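Local coordinates for Ras GTPase-activating-like protein IQGAP3 (Homo sapiens, PDB 3ISU) that probably serves as a calmodulin-binding scaffold that engages small GTPases of the Rho family in signalling, here represented by its RGC domain, at residues Y27-L32 against S47-V52; L38-D43 against K102-V107; F65-K70 against E77-H82; L81-L86 against F112-K117. All blocks are in the same frame, centred on the assembly; numbering follows the deposited sequence.

Interaction 1 of 4, residues Y27-L32 against S47-V52; sequences YTAAQL and SHFRNV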
loop_
_atom_site.group_PDB
_atom_site.type_symbol
_atom_site.label_atom_id
_atom_site.label_comp_id
_atom_site.label_asym_id
_atom_site.label_seq_id
_atom_site.Cartn_x
_atom_site.Cartn_y
_atom_site.Cartn_z
ATOM N N TYR A 27 8.467 1.614 0.279
ATOM C CA TYR A 27 8.769 0.185 0.134
ATOM C C TYR A 27 8.661 -0.237 -1.309
ATOM O O TYR A 27 7.745 0.197 -2.013
ATOM C CB TYR A 27 7.785 -0.691 0.926
ATOM C CG TYR A 27 7.983 -0.628 2.435
ATOM C CD1 TYR A 27 9.150 -1.123 2.995
ATOM C CD2 TYR A 27 7.036 -0.071 3.277
ATOM C CE1 TYR A 27 9.384 -1.079 4.386
ATOM C CE2 TYR A 27 7.252 -0.035 4.700
ATOM C CZ TYR A 27 8.422 -0.555 5.232
ATOM O OH TYR A 27 8.692 -0.536 6.619
ATOM N N THR A 28 9.523 -1.152 -1.725
ATOM C CA THR A 28 9.345 -1.759 -3.037
ATOM C C THR A 28 8.284 -2.843 -2.910
ATOM O O THR A 28 7.994 -3.326 -1.815
ATOM C CB THR A 28 10.656 -2.384 -3.570
ATOM O OG1 THR A 28 10.973 -3.559 -2.808
ATOM C CG2 THR A 28 11.835 -1.359 -3.533
ATOM N N ALA A 29 7.730 -3.261 -4.047
ATOM C CA ALA A 29 6.868 -4.411 -4.101
ATOM C C ALA A 29 7.524 -5.641 -3.511
ATOM O O ALA A 29 6.887 -6.463 -2.897
ATOM C CB ALA A 29 6.423 -4.676 -5.591
ATOM N N ALA A 30 8.839 -5.792 -3.700
ATOM C CA ALA A 30 9.515 -6.947 -3.207
ATOM C C ALA A 30 9.550 -6.911 -1.685
ATOM O O ALA A 30 9.429 -7.952 -1.038
ATOM C CB ALA A 30 10.936 -7.031 -3.794
ATOM N N GLN A 31 9.762 -5.738 -1.119
ATOM C CA GLN A 31 9.734 -5.601 0.348
ATOM C C GLN A 31 8.344 -5.883 0.894
ATOM O O GLN A 31 8.184 -6.579 1.896
ATOM C CB GLN A 31 10.194 -4.215 0.757
ATOM C CG GLN A 31 11.687 -3.981 0.518
ATOM C CD GLN A 31 12.070 -2.563 0.775
ATOM O OE1 GLN A 31 11.500 -1.633 0.228
ATOM N NE2 GLN A 31 13.052 -2.374 1.678
ATOM N N LEU A 32 7.329 -5.376 0.221
ATOM C CA LEU A 32 5.943 -5.662 0.651
ATOM C C LEU A 32 5.556 -7.149 0.520
ATOM O O LEU A 32 4.835 -7.722 1.350
ATOM C CB LEU A 32 4.999 -4.776 -0.117
ATOM C CG LEU A 32 5.071 -3.289 0.158
ATOM C CD1 LEU A 32 3.894 -2.698 -0.578
ATOM C CD2 LEU A 32 5.003 -2.980 1.625
ATOM N N SER A 47 10.332 -10.943 -10.580
ATOM C CA SER A 47 11.660 -10.385 -10.771
ATOM C C SER A 47 11.659 -8.879 -10.964
ATOM O O SER A 47 12.656 -8.216 -10.797
ATOM C CB SER A 47 12.308 -11.037 -12.004
ATOM O OG SER A 47 11.602 -10.610 -13.175
ATOM N N HIS A 48 10.505 -8.318 -11.290
ATOM C CA HIS A 48 10.379 -6.902 -11.447
ATOM C C HIS A 48 9.885 -6.177 -10.184
ATOM O O HIS A 48 9.749 -4.962 -10.194
ATOM C CB HIS A 48 9.401 -6.640 -12.596
ATOM C CG HIS A 48 9.946 -7.042 -13.932
ATOM N ND1 HIS A 48 10.834 -6.256 -14.632
ATOM C CD2 HIS A 48 9.742 -8.152 -14.688
ATOM C CE1 HIS A 48 11.164 -6.865 -15.763
ATOM N NE2 HIS A 48 10.512 -8.015 -15.825
ATOM N N PHE A 49 9.604 -6.912 -9.132
ATOM C CA PHE A 49 8.992 -6.307 -7.918
ATOM C C PHE A 49 9.926 -5.298 -7.258
ATOM O O PHE A 49 9.458 -4.349 -6.641
ATOM C CB PHE A 49 8.592 -7.381 -6.903
ATOM C CG PHE A 49 7.312 -8.142 -7.248
ATOM C CD1 PHE A 49 6.755 -8.088 -8.532
ATOM C CD2 PHE A 49 6.730 -8.960 -6.321
ATOM C CE1 PHE A 49 5.603 -8.796 -8.840
ATOM C CE2 PHE A 49 5.566 -9.665 -6.620
ATOM C CZ PHE A 49 5.026 -9.568 -7.922
ATOM N N ARG A 50 11.242 -5.494 -7.388
ATOM C CA ARG A 50 12.213 -4.510 -6.896
ATOM C C ARG A 50 12.040 -3.152 -7.567
ATOM O O ARG A 50 12.411 -2.139 -7.016
ATOM C CB ARG A 50 13.668 -5.000 -7.069
ATOM C CG ARG A 50 14.082 -6.161 -6.143
ATOM C CD ARG A 50 15.554 -6.595 -6.371
ATOM N NE ARG A 50 16.410 -5.955 -5.402
ATOM C CZ ARG A 50 17.694 -5.669 -5.581
ATOM N NH1 ARG A 50 18.299 -5.963 -6.727
ATOM N NH2 ARG A 50 18.359 -5.085 -4.597
ATOM N N ASN A 51 11.450 -3.125 -8.754
ATOM C CA ASN A 51 11.320 -1.898 -9.507
ATOM C C ASN A 51 9.894 -1.375 -9.492
ATOM O O ASN A 51 9.483 -0.639 -10.387
ATOM C CB ASN A 51 11.751 -2.155 -10.964
ATOM C CG ASN A 51 13.184 -2.641 -11.057
ATOM O OD1 ASN A 51 13.452 -3.749 -11.560
ATOM N ND2 ASN A 51 14.115 -1.830 -10.552
ATOM N N VAL A 52 9.138 -1.732 -8.458
ATOM C CA VAL A 52 7.832 -1.121 -8.246
ATOM C C VAL A 52 7.970 -0.505 -6.861
ATOM O O VAL A 52 8.311 -1.221 -5.923
ATOM C CB VAL A 52 6.710 -2.173 -8.237
ATOM C CG1 VAL A 52 5.389 -1.585 -7.758
ATOM C CG2 VAL A 52 6.536 -2.794 -9.621
#
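A helix N-terminus closed by a capping box, at the junction of strand 25-28 and helix 29-35, is met here by the 3-10 segment 47-50 and the first residue of strand 52-58. Thr28 is the N-cap. Its OG1, lying between the backbone N and the carbonyl carbon (chi1 71°), accepts from Gln31 N at 3.0 Å, while Gln31 OE1 takes the N-H of Thr28 at 2.8 Å, in the carbonyl plane and on a lone pair. Two backbone N-H groups of the first turn then look across the contact. Ala29 N donates to Val52 O at 2.8 Å, and Ala30 N gives a weak bond to Phe49 O. Beside these bonds the small Ala29 methyl is buried: its CB packs on Val52 CB at 3.7 Å and equally close to Phe49 CB, and beyond the two segments Leu38, Ile41 and Phe54 also touch it. The Phe49 ring leads off toward Leu38 and Leu44, and mainly its root touches the helix. Toward the exposed side, Ala30 CB rests against Phe49 CB and the aliphatic CG of Arg50. Nearby, Thr28 CG2 lies 3.6 Å from Arg50 O, and Thr28 CA makes a CA-H...O contact of 3.1 Å with Val52 O.

Interaction 2 of 4, residues L38-D43 against K102-V107; sequences LVEIED and KAKVNV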
loop_
_atom_site.group_PDB
_atom_site.type_symbol
_atom_site.label_atom_id
_atom_site.label_comp_id
_atom_site.label_asym_id
_atom_site.label_seq_id
_atom_site.Cartn_x
_atom_site.Cartn_y
_atom_site.Cartn_z
ATOM N N LEU A 38 2.004 -7.555 0.188
ATOM C CA LEU A 38 1.687 -7.733 -1.220
ATOM C C LEU A 38 1.490 -9.198 -1.495
ATOM O O LEU A 38 2.255 -10.012 -0.983
ATOM C CB LEU A 38 2.810 -7.208 -2.117
ATOM C CG LEU A 38 2.542 -7.243 -3.616
ATOM C CD1 LEU A 38 1.362 -6.397 -4.043
ATOM C CD2 LEU A 38 3.816 -6.785 -4.383
ATOM N N VAL A 39 0.448 -9.523 -2.261
ATOM C CA VAL A 39 0.092 -10.912 -2.603
ATOM C C VAL A 39 0.521 -11.235 -4.022
ATOM O O VAL A 39 1.152 -12.295 -4.269
ATOM C CB VAL A 39 -1.443 -11.128 -2.448
ATOM C CG1 VAL A 39 -1.875 -12.480 -3.034
ATOM C CG2 VAL A 39 -1.794 -11.029 -0.977
ATOM N N GLU A 40 0.200 -10.336 -4.934
ATOM C CA GLU A 40 0.500 -10.481 -6.358
ATOM C C GLU A 40 0.387 -9.175 -7.093
ATOM O O GLU A 40 -0.294 -8.229 -6.643
ATOM C CB GLU A 40 -0.426 -11.507 -7.040
ATOM C CG GLU A 40 -1.812 -11.030 -7.320
ATOM C CD GLU A 40 -2.666 -12.036 -8.178
ATOM O OE1 GLU A 40 -2.504 -13.255 -7.986
ATOM O OE2 GLU A 40 -3.492 -11.587 -9.027
ATOM N N ILE A 41 1.042 -9.101 -8.253
ATOM C CA ILE A 41 0.788 -8.039 -9.195
ATOM C C ILE A 41 0.498 -8.749 -10.506
ATOM O O ILE A 41 1.373 -9.395 -11.110
ATOM C CB ILE A 41 1.940 -7.014 -9.369
ATOM C CG1 ILE A 41 2.318 -6.352 -8.019
ATOM C CG2 ILE A 41 1.518 -5.977 -10.357
ATOM C CD1 ILE A 41 3.500 -5.361 -8.085
ATOM N N GLU A 42 -0.755 -8.683 -10.927
ATOM C CA GLU A 42 -1.168 -9.408 -12.114
ATOM C C GLU A 42 -0.341 -8.961 -13.328
ATOM O O GLU A 42 -0.117 -7.779 -13.512
ATOM C CB GLU A 42 -2.669 -9.178 -12.354
ATOM C CG GLU A 42 -3.322 -10.342 -13.000
ATOM C CD GLU A 42 -4.722 -10.011 -13.518
ATOM O OE1 GLU A 42 -5.244 -8.874 -13.261
ATOM O OE2 GLU A 42 -5.266 -10.903 -14.210
ATOM N N ASP A 43 0.135 -9.922 -14.118
ATOM C CA ASP A 43 0.937 -9.654 -15.332
ATOM C C ASP A 43 2.295 -9.000 -15.052
ATOM O O ASP A 43 2.851 -8.357 -15.943
ATOM C CB ASP A 43 0.192 -8.754 -16.331
ATOM C CG ASP A 43 -1.133 -9.348 -16.782
ATOM O OD1 ASP A 43 -1.162 -10.561 -17.062
ATOM O OD2 ASP A 43 -2.139 -8.599 -16.801
ATOM N N LYS A 102 -4.118 -3.915 -10.563
ATOM C CA LYS A 102 -3.516 -5.241 -10.638
ATOM C C LYS A 102 -2.682 -5.656 -9.430
ATOM O O LYS A 102 -2.213 -6.794 -9.392
ATOM C CB LYS A 102 -2.686 -5.341 -11.917
ATOM C CG LYS A 102 -3.534 -5.429 -13.204
ATOM C CD LYS A 102 -2.677 -5.681 -14.440
ATOM C CE LYS A 102 -3.537 -5.934 -15.678
ATOM N NZ LYS A 102 -2.684 -5.961 -16.908
ATOM N N ALA A 103 -2.493 -4.786 -8.442
ATOM C CA ALA A 103 -1.721 -5.156 -7.250
ATOM C C ALA A 103 -2.647 -5.608 -6.143
ATOM O O ALA A 103 -3.462 -4.828 -5.689
ATOM C CB ALA A 103 -0.858 -3.998 -6.756
ATOM N N LYS A 104 -2.508 -6.818 -5.669
ATOM C CA LYS A 104 -3.407 -7.315 -4.632
ATOM C C LYS A 104 -2.645 -7.291 -3.337
ATOM O O LYS A 104 -1.495 -7.748 -3.285
ATOM C CB LYS A 104 -3.876 -8.727 -4.931
ATOM C CG LYS A 104 -4.924 -8.867 -6.025
ATOM C CD LYS A 104 -5.364 -10.361 -6.038
ATOM C CE LYS A 104 -6.673 -10.638 -6.778
ATOM N NZ LYS A 104 -7.141 -12.049 -6.446
ATOM N N VAL A 105 -3.240 -6.721 -2.293
ATOM C CA VAL A 105 -2.590 -6.585 -1.002
ATOM C C VAL A 105 -3.450 -7.275 0.041
ATOM O O VAL A 105 -4.700 -7.287 -0.100
ATOM C CB VAL A 105 -2.287 -5.130 -0.575
ATOM C CG1 VAL A 105 -1.229 -4.517 -1.498
ATOM C CG2 VAL A 105 -3.530 -4.280 -0.575
ATOM N N ASN A 106 -2.797 -7.883 1.018
ATOM C CA ASN A 106 -3.494 -8.582 2.084
ATOM C C ASN A 106 -4.017 -7.548 3.080
ATOM O O ASN A 106 -3.263 -6.772 3.615
ATOM C CB ASN A 106 -2.526 -9.501 2.786
ATOM C CG ASN A 106 -3.187 -10.266 3.913
ATOM O OD1 ASN A 106 -3.108 -9.856 5.050
ATOM N ND2 ASN A 106 -3.902 -11.342 3.571
ATOM N N VAL A 107 -5.327 -7.540 3.311
ATOM C CA VAL A 107 -5.964 -6.540 4.144
ATOM C C VAL A 107 -5.414 -6.601 5.577
ATOM O O VAL A 107 -5.059 -5.570 6.151
ATOM C CB VAL A 107 -7.519 -6.710 4.107
ATOM C CG1 VAL A 107 -8.184 -5.828 5.172
ATOM C CG2 VAL A 107 -8.086 -6.358 2.730
#
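Leu38 CD1 forms the apolar centre, packing 4.1 Å from Val105 CG1 and similarly close to Ala103 CB, which Ile41 CG1 touches as well. With CG anti to the backbone N (chi1 -175°), Leu38 carries that methyl over strand 103-106; Ala29, Leu32 and Phe49 cover the same buried face of this small antiparallel sheet. The backbones are joined by Val39 N to Lys104 O, Lys104 N to Glu40 O and Glu42 N to Lys102 O. Val39 and Glu40 both stand opposite Lys104, a classic beta bulge that shifts the register by one residue. On the outer face Glu40 and Lys104 run side by side, Glu40 OE2 3.7 Å from Lys104 CD but 4.5 Å from Lys104 NZ. With an alanine in place of Glu40, the Lys104 chain would probably lose the Glu40 methylenes along part of its length and the nearby opposite charge, and be freer to swing. Beyond the strand end, extended Lys102 crosses Glu42 at about a right angle and reaches Asp43, Lys102 NZ lying 2.7 Å from Asp43 OD2 on the anti lone pair. This salt bridge lies among exposed residues, so the two charges are probably partly screened by solvent, while the buried side relies on apolar packing.

Interaction 3 of 4, residues F65-K70 against E77-H82; sequences FEVNAK and ERFQLH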
loop_
_atom_site.group_PDB
_atom_site.type_symbol
_atom_site.label_atom_id
_atom_site.label_comp_id
_atom_site.label_asym_id
_atom_site.label_seq_id
_atom_site.Cartn_x
_atom_site.Cartn_y
_atom_site.Cartn_z
ATOM N N PHE A 65 -4.770 7.811 4.139
ATOM C CA PHE A 65 -3.379 7.697 3.718
ATOM C C PHE A 65 -3.312 7.857 2.215
ATOM O O PHE A 65 -4.203 7.385 1.500
ATOM C CB PHE A 65 -2.804 6.353 4.076
ATOM C CG PHE A 65 -2.844 6.085 5.532
ATOM C CD1 PHE A 65 -1.792 6.438 6.341
ATOM C CD2 PHE A 65 -3.964 5.528 6.100
ATOM C CE1 PHE A 65 -1.835 6.194 7.714
ATOM C CE2 PHE A 65 -4.008 5.278 7.493
ATOM C CZ PHE A 65 -2.963 5.622 8.286
ATOM N N GLU A 66 -2.304 8.594 1.773
ATOM C CA GLU A 66 -2.120 8.859 0.368
ATOM C C GLU A 66 -1.076 7.869 -0.100
ATOM O O GLU A 66 -0.016 7.753 0.511
ATOM C CB GLU A 66 -1.664 10.301 0.200
ATOM C CG GLU A 66 -1.546 10.731 -1.223
ATOM C CD GLU A 66 -1.453 12.253 -1.315
ATOM O OE1 GLU A 66 -2.523 12.904 -1.248
ATOM O OE2 GLU A 66 -0.312 12.775 -1.400
ATOM N N VAL A 67 -1.417 7.098 -1.130
ATOM C CA VAL A 67 -0.513 6.103 -1.685
ATOM C C VAL A 67 -0.078 6.599 -3.053
ATOM O O VAL A 67 -0.903 6.897 -3.908
ATOM C CB VAL A 67 -1.157 4.716 -1.833
ATOM C CG1 VAL A 67 -0.120 3.685 -2.270
ATOM C CG2 VAL A 67 -1.776 4.276 -0.508
ATOM N N ASN A 68 1.224 6.723 -3.214
ATOM C CA ASN A 68 1.829 7.049 -4.472
ATOM C C ASN A 68 2.591 5.800 -4.847
ATOM O O ASN A 68 2.917 4.945 -3.969
ATOM C CB ASN A 68 2.754 8.257 -4.294
ATOM C CG ASN A 68 2.008 9.539 -4.334
ATOM O OD1 ASN A 68 1.547 9.954 -5.403
ATOM N ND2 ASN A 68 1.858 10.190 -3.181
ATOM N N ALA A 69 2.829 5.627 -6.147
ATOM C CA ALA A 69 3.576 4.501 -6.613
ATOM C C ALA A 69 4.247 4.832 -7.941
ATOM O O ALA A 69 3.776 5.727 -8.689
ATOM C CB ALA A 69 2.715 3.274 -6.766
ATOM N N LYS A 70 5.326 4.104 -8.207
ATOM C CA LYS A 70 6.052 4.222 -9.485
ATOM C C LYS A 70 6.276 2.805 -9.914
ATOM O O LYS A 70 6.900 2.035 -9.180
ATOM C CB LYS A 70 7.361 5.008 -9.287
ATOM C CG LYS A 70 8.094 5.346 -10.597
ATOM N N GLU A 77 -1.155 7.398 -10.603
ATOM C CA GLU A 77 -2.091 8.348 -10.060
ATOM C C GLU A 77 -2.209 8.062 -8.556
ATOM O O GLU A 77 -2.387 6.915 -8.166
ATOM C CB GLU A 77 -3.451 8.193 -10.741
ATOM C CG GLU A 77 -4.464 9.278 -10.484
ATOM C CD GLU A 77 -4.063 10.674 -10.989
ATOM O OE1 GLU A 77 -3.228 10.823 -11.930
ATOM O OE2 GLU A 77 -4.619 11.636 -10.444
ATOM N N ARG A 78 -2.020 9.103 -7.768
ATOM C CA ARG A 78 -2.228 9.088 -6.333
ATOM C C ARG A 78 -3.598 8.529 -6.061
ATOM O O ARG A 78 -4.547 8.846 -6.783
ATOM C CB ARG A 78 -2.270 10.526 -5.828
ATOM C CG ARG A 78 -1.382 10.905 -4.687
ATOM C CD ARG A 78 -1.239 12.465 -4.711
ATOM N NE ARG A 78 -2.562 13.094 -4.597
ATOM C CZ ARG A 78 -2.907 14.310 -5.048
ATOM N NH1 ARG A 78 -2.031 15.103 -5.663
ATOM N NH2 ARG A 78 -4.158 14.743 -4.870
ATOM N N PHE A 79 -3.728 7.733 -5.024
ATOM C CA PHE A 79 -5.074 7.503 -4.500
ATOM C C PHE A 79 -5.041 7.367 -2.962
ATOM O O PHE A 79 -3.976 7.361 -2.349
ATOM C CB PHE A 79 -5.673 6.271 -5.117
ATOM C CG PHE A 79 -5.111 5.047 -4.568
ATOM C CD1 PHE A 79 -5.774 4.376 -3.551
ATOM C CD2 PHE A 79 -3.915 4.577 -5.014
ATOM C CE1 PHE A 79 -5.250 3.266 -3.012
ATOM C CE2 PHE A 79 -3.388 3.443 -4.480
ATOM C CZ PHE A 79 -4.047 2.787 -3.479
ATOM N N GLN A 80 -6.228 7.231 -2.399
ATOM C CA GLN A 80 -6.449 7.451 -0.983
ATOM C C GLN A 80 -6.949 6.168 -0.353
ATOM O O GLN A 80 -7.894 5.550 -0.884
ATOM C CB GLN A 80 -7.443 8.582 -0.797
ATOM C CG GLN A 80 -7.088 9.926 -1.460
ATOM C CD GLN A 80 -5.734 10.517 -1.064
ATOM O OE1 GLN A 80 -5.360 10.553 0.121
ATOM N NE2 GLN A 80 -4.998 11.017 -2.067
ATOM N N LEU A 81 -6.240 5.706 0.688
ATOM C CA LEU A 81 -6.630 4.535 1.477
ATOM C C LEU A 81 -7.270 5.109 2.750
ATOM O O LEU A 81 -6.727 6.031 3.341
ATOM C CB LEU A 81 -5.418 3.690 1.908
ATOM C CG LEU A 81 -4.755 2.546 1.140
ATOM C CD1 LEU A 81 -3.602 2.049 1.971
ATOM C CD2 LEU A 81 -5.758 1.401 0.923
ATOM N N HIS A 82 -8.407 4.555 3.149
ATOM C CA HIS A 82 -9.047 4.925 4.391
ATOM C C HIS A 82 -9.017 3.726 5.329
ATOM O O HIS A 82 -9.449 2.618 4.985
ATOM C CB HIS A 82 -10.467 5.388 4.120
ATOM C CG HIS A 82 -10.528 6.664 3.353
ATOM N ND1 HIS A 82 -10.514 7.896 3.969
ATOM C CD2 HIS A 82 -10.579 6.907 2.017
ATOM C CE1 HIS A 82 -10.594 8.844 3.050
ATOM N NE2 HIS A 82 -10.611 8.273 1.857
#
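Val67 packs against both Phe79 and Leu81 on the tightly packed side of this contact. Its CB sits 3.7 Å from Phe79 CE2, the ring lying alongside the valine, and its CG2 reaches Leu81 CD1 at 3.8 Å. The ring is brought there because Phe79 CG lies between the backbone N and the carbonyl carbon (chi1 75°); Phe100 meets that ring edge-to-face. Further along, Leu81 O approaches the edge of the Phe65 ring, which continues the apolar layer to Leu114 and Phe118 of the C-terminal helix. Strands 64-71 and 74-82 form a beta hairpin at the margin of the four-stranded antiparallel sheet. Phe65 with Leu81 and Val67 with Phe79 are its hydrogen-bonded pairs, and the bond from Val67 N to Phe79 O is almost straight, at 177°. The opposite face is polar and more accessible. There the extended Glu66 chain brings OE1 near the side chains of Gln80 and Arg78: Gln80 NE2 gives it a hydrogen bond of 3.2 Å on the anti side, whereas Arg78 NE, 3.4 Å away, forms a salt bridge by charge alone, the oxygen lying well out of the guanidinium plane. Were Glu66 an alanine, Arg78 would probably be left without this counter-charge and the Gln80 amide be freer to turn. On the same face Arg78 CG lies 3.2 Å from Asn68 OD1.

Interaction 4 of 4, residues L81-L86 against F112-K117; sequences LHYQDL and FLLNKK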
loop_
_atom_site.group_PDB
_atom_site.type_symbol
_atom_site.label_atom_id
_atom_site.label_comp_id
_atom_site.label_asym_id
_atom_site.label_seq_id
_atom_site.Cartn_x
_atom_site.Cartn_y
_atom_site.Cartn_z
ATOM N N LEU A 81 -6.240 5.706 0.688
ATOM C CA LEU A 81 -6.630 4.535 1.477
ATOM C C LEU A 81 -7.270 5.109 2.750
ATOM O O LEU A 81 -6.727 6.031 3.341
ATOM C CB LEU A 81 -5.418 3.690 1.908
ATOM C CG LEU A 81 -4.755 2.546 1.140
ATOM C CD1 LEU A 81 -3.602 2.049 1.971
ATOM C CD2 LEU A 81 -5.758 1.401 0.923
ATOM N N HIS A 82 -8.407 4.555 3.149
ATOM C CA HIS A 82 -9.047 4.925 4.391
ATOM C C HIS A 82 -9.017 3.726 5.329
ATOM O O HIS A 82 -9.449 2.618 4.985
ATOM C CB HIS A 82 -10.467 5.388 4.120
ATOM C CG HIS A 82 -10.528 6.664 3.353
ATOM N ND1 HIS A 82 -10.514 7.896 3.969
ATOM C CD2 HIS A 82 -10.579 6.907 2.017
ATOM C CE1 HIS A 82 -10.594 8.844 3.050
ATOM N NE2 HIS A 82 -10.611 8.273 1.857
ATOM N N TYR A 83 -8.496 3.959 6.520
ATOM C CA TYR A 83 -8.358 2.901 7.489
ATOM C C TYR A 83 -9.723 2.246 7.753
ATOM O O TYR A 83 -9.816 1.015 7.849
ATOM C CB TYR A 83 -7.784 3.493 8.751
ATOM C CG TYR A 83 -7.234 2.478 9.693
ATOM C CD1 TYR A 83 -5.934 1.994 9.571
ATOM C CD2 TYR A 83 -8.051 1.931 10.673
ATOM C CE1 TYR A 83 -5.445 1.060 10.469
ATOM C CE2 TYR A 83 -7.575 1.007 11.517
ATOM C CZ TYR A 83 -6.286 0.586 11.439
ATOM O OH TYR A 83 -5.895 -0.348 12.357
ATOM N N GLN A 84 -10.789 3.049 7.807
ATOM C CA GLN A 84 -12.126 2.513 8.110
ATOM C C GLN A 84 -12.634 1.571 7.013
ATOM O O GLN A 84 -13.297 0.558 7.293
ATOM C CB GLN A 84 -13.130 3.621 8.359
ATOM C CG GLN A 84 -14.538 3.096 8.780
ATOM C CD GLN A 84 -14.583 2.286 10.089
ATOM O OE1 GLN A 84 -13.788 2.517 11.038
ATOM N NE2 GLN A 84 -15.513 1.299 10.144
ATOM N N ASP A 85 -12.253 1.850 5.766
ATOM C CA ASP A 85 -12.572 0.943 4.649
ATOM C C ASP A 85 -11.842 -0.407 4.801
ATOM O O ASP A 85 -12.417 -1.467 4.566
ATOM C CB ASP A 85 -12.242 1.597 3.287
ATOM C CG ASP A 85 -13.141 2.769 2.955
ATOM O OD1 ASP A 85 -14.235 2.899 3.501
ATOM O OD2 ASP A 85 -12.738 3.586 2.140
ATOM N N LEU A 86 -10.568 -0.382 5.189
ATOM C CA LEU A 86 -9.836 -1.592 5.462
ATOM C C LEU A 86 -10.468 -2.387 6.636
ATOM O O LEU A 86 -10.575 -3.611 6.584
ATOM C CB LEU A 86 -8.386 -1.261 5.809
ATOM C CG LEU A 86 -7.571 -0.606 4.693
ATOM C CD1 LEU A 86 -6.187 -0.266 5.246
ATOM C CD2 LEU A 86 -7.487 -1.551 3.486
ATOM N N PHE A 112 -1.941 -3.991 9.713
ATOM C CA PHE A 112 -0.825 -4.118 10.638
ATOM C C PHE A 112 0.323 -3.176 10.287
ATOM O O PHE A 112 0.799 -2.453 11.141
ATOM C CB PHE A 112 -0.357 -5.546 10.661
ATOM C CG PHE A 112 0.811 -5.791 11.587
ATOM C CD1 PHE A 112 0.684 -5.587 12.940
ATOM C CD2 PHE A 112 2.009 -6.264 11.088
ATOM C CE1 PHE A 112 1.763 -5.849 13.807
ATOM C CE2 PHE A 112 3.088 -6.524 11.938
ATOM C CZ PHE A 112 2.953 -6.309 13.289
ATOM N N LEU A 113 0.698 -3.103 9.021
ATOM C CA LEU A 113 1.744 -2.156 8.609
ATOM C C LEU A 113 1.395 -0.677 8.860
ATOM O O LEU A 113 2.215 0.065 9.432
ATOM C CB LEU A 113 2.069 -2.341 7.138
ATOM C CG LEU A 113 3.297 -1.600 6.577
ATOM C CD1 LEU A 113 4.613 -2.144 7.134
ATOM C CD2 LEU A 113 3.269 -1.735 5.021
ATOM N N LEU A 114 0.197 -0.257 8.461
ATOM C CA LEU A 114 -0.290 1.075 8.773
ATOM C C LEU A 114 -0.295 1.372 10.295
ATOM O O LEU A 114 0.201 2.428 10.716
ATOM C CB LEU A 114 -1.666 1.325 8.168
ATOM C CG LEU A 114 -1.761 1.301 6.643
ATOM C CD1 LEU A 114 -3.240 1.478 6.256
ATOM C CD2 LEU A 114 -0.919 2.352 5.978
ATOM N N ASN A 115 -0.771 0.438 11.095
ATOM C CA ASN A 115 -0.731 0.556 12.571
ATOM C C ASN A 115 0.680 0.767 13.135
ATOM O O ASN A 115 0.897 1.641 13.979
ATOM C CB ASN A 115 -1.238 -0.719 13.265
ATOM C CG ASN A 115 -2.750 -0.898 13.186
ATOM O OD1 ASN A 115 -3.473 0.014 12.782
ATOM N ND2 ASN A 115 -3.237 -2.081 13.604
ATOM N N LYS A 116 1.590 -0.111 12.726
ATOM C CA LYS A 116 2.949 -0.150 13.225
ATOM C C LYS A 116 3.690 1.116 12.843
ATOM O O LYS A 116 4.391 1.728 13.678
ATOM C CB LYS A 116 3.662 -1.360 12.643
ATOM C CG LYS A 116 5.047 -1.673 13.175
ATOM C CD LYS A 116 5.520 -3.062 12.664
ATOM N N LYS A 117 3.532 1.522 11.592
ATOM C CA LYS A 117 4.300 2.640 11.069
ATOM C C LYS A 117 3.671 4.024 11.366
ATOM O O LYS A 117 4.394 5.011 11.478
ATOM C CB LYS A 117 4.579 2.421 9.568
ATOM C CG LYS A 117 5.261 1.061 9.253
ATOM C CD LYS A 117 6.780 1.056 9.515
ATOM C CE LYS A 117 7.267 -0.276 10.122
ATOM N NZ LYS A 117 8.734 -0.534 9.882
#
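Apolar contacts converge on one methyl, Leu114 CD1 of helix 107-119, at the point where strand 74-82 turns into helix 83-91. Leu86 CD1 comes closest, at 3.6 Å, the two leucine side chains crossing at about a right angle. Leu81 CD1 and Tyr83 CD1 each stand 4.3 Å away, the tyrosine ring meeting the methyl obliquely. Leu110, Ile111 and Met97 extend this layer, and Phe65 packs on Leu114 from the neighbouring strand. The polar contact is the hydrogen bond between Tyr83 and Asn115. Tyr83 CG is anti to the backbone N (chi1 -164°), which sends the ring across to the second helix, where Tyr83 OH donates to Asn115 OD1 at 2.5 Å, a very short length to be read with caution. The oxygen sits at the ring edge, near its plane, and the ring and amide planes are 36° apart. As Asn115 OD1 receives the phenol proton, the bond is likely to restrain rotation of both groups and would join the helices by a directional link beside a leucine cluster that has none.

Overall arrangement
From the N terminus, interaction 1 closes the first loop, bringing the start of helix 29-35 back against the chain just before strand 52-58. Strand 38-41, inside that loop, begins interaction 2, whose partner, 102-107, comes much later, so interactions 1 and 2 cross. Interaction 3, a local hairpin, lies wholly within the span of interaction 2. Interaction 4 sets out from the last residues of that hairpin, sharing Leu81 and His82, and crosses interaction 2 by reaching into the C-terminal helix. Interactions 1, 3 and 4 all reach the four-stranded sheet, while interaction 2 joins two strands of the three-stranded one. Tyr27 and Lys117 join interactions 1 and 4, whose centres are about 20 Å apart.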